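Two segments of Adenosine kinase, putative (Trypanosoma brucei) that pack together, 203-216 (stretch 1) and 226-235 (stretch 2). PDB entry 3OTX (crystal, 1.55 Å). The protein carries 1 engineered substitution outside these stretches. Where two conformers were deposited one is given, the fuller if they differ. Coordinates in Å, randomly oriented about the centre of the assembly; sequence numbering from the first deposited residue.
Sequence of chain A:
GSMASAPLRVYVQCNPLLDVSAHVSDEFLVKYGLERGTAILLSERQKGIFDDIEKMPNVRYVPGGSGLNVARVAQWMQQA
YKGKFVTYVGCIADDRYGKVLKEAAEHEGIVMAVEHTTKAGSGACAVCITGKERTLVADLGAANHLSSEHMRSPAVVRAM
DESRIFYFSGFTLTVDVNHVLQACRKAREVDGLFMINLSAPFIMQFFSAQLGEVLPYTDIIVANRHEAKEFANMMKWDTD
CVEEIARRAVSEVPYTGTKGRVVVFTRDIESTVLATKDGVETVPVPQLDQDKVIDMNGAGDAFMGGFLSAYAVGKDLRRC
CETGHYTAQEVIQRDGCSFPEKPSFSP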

# COMPACT_ATOMS: atom_id res chain seq x y z
N ILE A 203 6.07 10.90 -2.70
CA ILE A 203 7.00 9.94 -3.27
C ILE A 203 7.52 10.49 -4.61
O ILE A 203 8.73 10.48 -4.85
N MET A 204 6.61 10.96 -5.47
CA MET A 204 7.00 11.54 -6.75
C MET A 204 7.74 12.88 -6.60
O MET A 204 8.62 13.19 -7.40
N GLN A 205 7.38 13.65 -5.58
CA GLN A 205 8.01 14.95 -5.35
C GLN A 205 9.43 14.86 -4.81
O GLN A 205 10.32 15.56 -5.30
N PHE A 206 9.66 13.95 -3.85
CA PHE A 206 10.92 13.91 -3.09
C PHE A 206 11.73 12.61 -3.18
O PHE A 206 12.88 12.58 -2.72
N PHE A 207 11.12 11.54 -3.72
CA PHE A 207 11.79 10.24 -3.89
C PHE A 207 11.73 9.78 -5.34
O PHE A 207 11.63 8.59 -5.62
N SER A 208 11.82 10.74 -6.26
CA SER A 208 11.71 10.43 -7.68
C SER A 208 12.94 9.64 -8.17
O SER A 208 12.78 8.81 -9.04
N ALA A 209 14.12 9.88 -7.59
CA ALA A 209 15.31 9.12 -8.03
C ALA A 209 15.13 7.65 -7.69
O ALA A 209 15.40 6.77 -8.53
N GLN A 210 14.67 7.40 -6.47
CA GLN A 210 14.41 6.02 -6.01
C GLN A 210 13.32 5.37 -6.85
O GLN A 210 13.44 4.21 -7.28
N LEU A 211 12.23 6.10 -7.05
CA LEU A 211 11.16 5.59 -7.89
C LEU A 211 11.68 5.28 -9.30
O LEU A 211 11.36 4.22 -9.87
N GLY A 212 12.51 6.16 -9.84
CA GLY A 212 13.08 5.93 -11.17
C GLY A 212 13.94 4.68 -11.28
O GLY A 212 13.98 4.05 -12.33
N GLU A 213 14.64 4.34 -10.20
CA GLU A 213 15.46 3.13 -10.18
C GLU A 213 14.60 1.87 -10.30
O GLU A 213 15.01 0.87 -10.91
N VAL A 214 13.41 1.93 -9.69
CA VAL A 214 12.55 0.75 -9.57
C VAL A 214 11.58 0.58 -10.75
O VAL A 214 11.25 -0.55 -11.11
N LEU A 215 11.16 1.67 -11.39
CA LEU A 215 10.13 1.57 -12.43
C LEU A 215 10.43 0.61 -13.60
O LEU A 215 9.56 -0.12 -14.03
N PRO A 216 11.68 0.62 -14.12
CA PRO A 216 11.96 -0.31 -15.24
C PRO A 216 11.68 -1.78 -14.89
O PRO A 216 11.36 -2.57 -15.77
N HIS A 226 -5.00 11.25 -7.90
CA HIS A 226 -4.11 12.31 -7.49
C HIS A 226 -2.64 11.97 -7.75
O HIS A 226 -1.89 12.80 -8.28
N GLU A 227 -2.25 10.75 -7.39
CA GLU A 227 -0.90 10.26 -7.59
C GLU A 227 -0.61 10.17 -9.08
O GLU A 227 0.51 10.43 -9.49
N ALA A 228 -1.61 9.80 -9.88
CA ALA A 228 -1.39 9.75 -11.33
C ALA A 228 -1.06 11.14 -11.87
O ALA A 228 -0.13 11.30 -12.69
N LYS A 229 -1.80 12.15 -11.42
CA LYS A 229 -1.49 13.52 -11.84
C LYS A 229 -0.10 13.96 -11.34
O LYS A 229 0.60 14.69 -12.06
N GLU A 230 0.28 13.53 -10.14
CA GLU A 230 1.59 13.89 -9.61
C GLU A 230 2.70 13.21 -10.42
O GLU A 230 3.75 13.82 -10.64
N PHE A 231 2.44 11.98 -10.84
CA PHE A 231 3.35 11.21 -11.71
C PHE A 231 3.53 11.91 -13.05
O PHE A 231 4.66 12.06 -13.53
N ALA A 232 2.42 12.37 -13.65
CA ALA A 232 2.49 13.23 -14.84
C ALA A 232 3.36 14.46 -14.60
O ALA A 232 4.20 14.77 -15.45
N ASN A 233 3.20 15.14 -13.46
CA ASN A 233 4.00 16.33 -13.12
C ASN A 233 5.49 15.99 -13.03
O ASN A 233 6.34 16.72 -13.57
N MET A 234 5.80 14.88 -12.36
CA MET A 234 7.17 14.37 -12.22
C MET A 234 7.79 14.10 -13.59
O MET A 234 8.95 14.45 -13.84
N MET A 235 7.00 13.51 -14.48
CA MET A 235 7.46 13.17 -15.82
C MET A 235 7.52 14.37 -16.78
O MET A 235 8.07 14.27 -17.88

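Met204 is the centre of the contact: its CA-to-CB bond points toward stretch 2, its 107 Å² of covered area is the largest of any residue here, and its side chain sits as a knob among Glu227, Glu230, Phe231 and Met234. Chi1 at m sets Met204 CG 3.9 Å from Met234 SD; the further p turns at chi2 and chi3 run the side chain along helix 226-235 toward its N-terminal part, where Met204 CE lies 3.7 Å from Glu227 O. Phe231 leaves its CA sideways, but chi1 at t carries the ring nearer. Leu215 CD1 meets its edge, 3.9 Å from Phe231 CE1, whereas Leu211 CD2 approaches the same Phe231 CE1 obliquely at 4.1 Å. Met234 points its CA-to-CB bond toward stretch 1, and chi1 and chi2, both t, place Met234 SD 3.9 Å from Leu211 CD2 and 3.7 Å from Ser208 CB; one sulfur thus touches successive turns of helix 208-214.

Farther out, Glu230 brings a carboxylate to the edge of the contact. Glu230 CG packs 3.9 Å from Met204 CB, while chi1 t and chi2 p direct the carboxylate to the exposed Gln205, whose side chain starts sideways but ends nearer. Gln205 NE2 lies 3.2 Å from Glu230 OE1, a distance that alone does not settle a hydrogen bond.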

# COMPACT_ATOMS: atom_id res chain seq x y z
CB ILE A 203 6.31 8.56 -3.46
CG1 ILE A 203 5.95 7.91 -2.10
CG2 ILE A 203 7.19 7.64 -4.31
CD1 ILE A 203 7.19 7.61 -1.17
CB MET A 204 5.76 11.75 -7.63
CG MET A 204 5.25 10.51 -8.42
SD MET A 204 4.63 9.12 -7.48
CE MET A 204 3.05 9.83 -6.90
CB GLN A 205 7.14 15.82 -4.44
CG GLN A 205 5.77 16.15 -5.04
CD GLN A 205 4.71 16.53 -4.00
OE1 GLN A 205 4.86 16.29 -2.79
NE2 GLN A 205 3.62 17.14 -4.47
CB PHE A 206 10.62 14.22 -1.62
CG PHE A 206 9.99 15.56 -1.41
CD1 PHE A 206 10.73 16.73 -1.58
CD2 PHE A 206 8.66 15.67 -1.04
CE1 PHE A 206 10.15 17.99 -1.38
CE2 PHE A 206 8.06 16.91 -0.85
CZ PHE A 206 8.82 18.08 -1.01
CB PHE A 207 11.18 9.22 -2.92
CG PHE A 207 11.32 9.63 -1.49
CD1 PHE A 207 10.36 10.47 -0.90
CD2 PHE A 207 12.46 9.31 -0.76
CE1 PHE A 207 10.50 10.89 0.44
CE2 PHE A 207 12.62 9.73 0.57
CZ PHE A 207 11.64 10.52 1.17
CB SER A 208 11.48 11.69 -8.51
OG SER A 208 12.59 12.56 -8.47
CB ALA A 209 16.60 9.67 -7.40
CB GLN A 210 13.99 6.03 -4.54
CG GLN A 210 15.13 6.45 -3.60
CD GLN A 210 15.12 7.94 -3.28
OE1 GLN A 210 14.69 8.78 -4.07
NE2 GLN A 210 15.58 8.25 -2.09
CB LEU A 211 10.01 6.62 -7.96
CG LEU A 211 8.80 6.24 -8.81
CD1 LEU A 211 8.15 4.95 -8.35
CD2 LEU A 211 7.75 7.40 -8.81
CB GLU A 213 16.30 3.04 -8.91
CG GLU A 213 17.56 3.86 -8.94
CD GLU A 213 18.58 3.36 -7.96
OE1 GLU A 213 19.15 2.27 -8.19
OE2 GLU A 213 18.84 4.06 -6.96
CB VAL A 214 11.81 0.78 -8.19
CG1 VAL A 214 10.66 -0.21 -8.08
CG2 VAL A 214 12.84 0.57 -7.04
CB LEU A 215 9.76 2.95 -12.98
CG LEU A 215 8.95 3.79 -11.99
CD1 LEU A 215 8.99 5.22 -12.54
CD2 LEU A 215 7.55 3.24 -11.87
CB PRO A 216 13.45 -0.13 -15.48
CG PRO A 216 13.80 1.19 -14.86
CD PRO A 216 12.86 1.38 -13.71
CB HIS A 226 -4.35 12.60 -6.02
CG HIS A 226 -3.72 13.86 -5.54
ND1 HIS A 226 -4.25 14.59 -4.50
CD2 HIS A 226 -2.62 14.54 -5.95
CE1 HIS A 226 -3.49 15.66 -4.29
NE2 HIS A 226 -2.50 15.65 -5.16
CB GLU A 227 -0.76 8.89 -6.94
CG GLU A 227 -0.77 8.95 -5.41
CD GLU A 227 -1.23 7.63 -4.80
OE1 GLU A 227 -1.32 6.60 -5.52
OE2 GLU A 227 -1.51 7.60 -3.59
CB ALA A 228 -2.62 9.13 -12.07
CB LYS A 229 -2.56 14.51 -11.38
CG LYS A 229 -3.91 14.21 -11.98
CD LYS A 229 -4.98 15.16 -11.43
CE LYS A 229 -6.29 14.94 -12.12
NZ LYS A 229 -7.41 15.60 -11.45
CB GLU A 230 1.71 13.58 -8.13
CG GLU A 230 2.85 14.33 -7.44
CD GLU A 230 2.59 15.82 -7.35
OE1 GLU A 230 1.54 16.22 -6.77
OE2 GLU A 230 3.42 16.58 -7.87
CB PHE A 231 2.81 9.79 -11.91
CG PHE A 231 3.81 8.84 -12.52
CD1 PHE A 231 4.65 8.08 -11.72
CD2 PHE A 231 3.93 8.74 -13.92
CE1 PHE A 231 5.58 7.19 -12.28
CE2 PHE A 231 4.86 7.86 -14.49
CZ PHE A 231 5.68 7.09 -13.67
CB ALA A 232 1.09 13.63 -15.32
CB ASN A 233 3.53 16.95 -11.79
CG ASN A 233 2.15 17.60 -11.87
OD1 ASN A 233 1.59 17.78 -12.95
ND2 ASN A 233 1.59 17.96 -10.72
CB MET A 234 7.15 13.08 -11.40
CG MET A 234 8.53 12.51 -11.16
SD MET A 234 8.49 10.89 -10.47
CE MET A 234 7.94 9.92 -11.88
CB MET A 235 6.54 12.11 -16.42
CG MET A 235 6.63 10.73 -15.80
SD MET A 235 8.34 10.11 -15.75
CE MET A 235 8.70 9.91 -17.51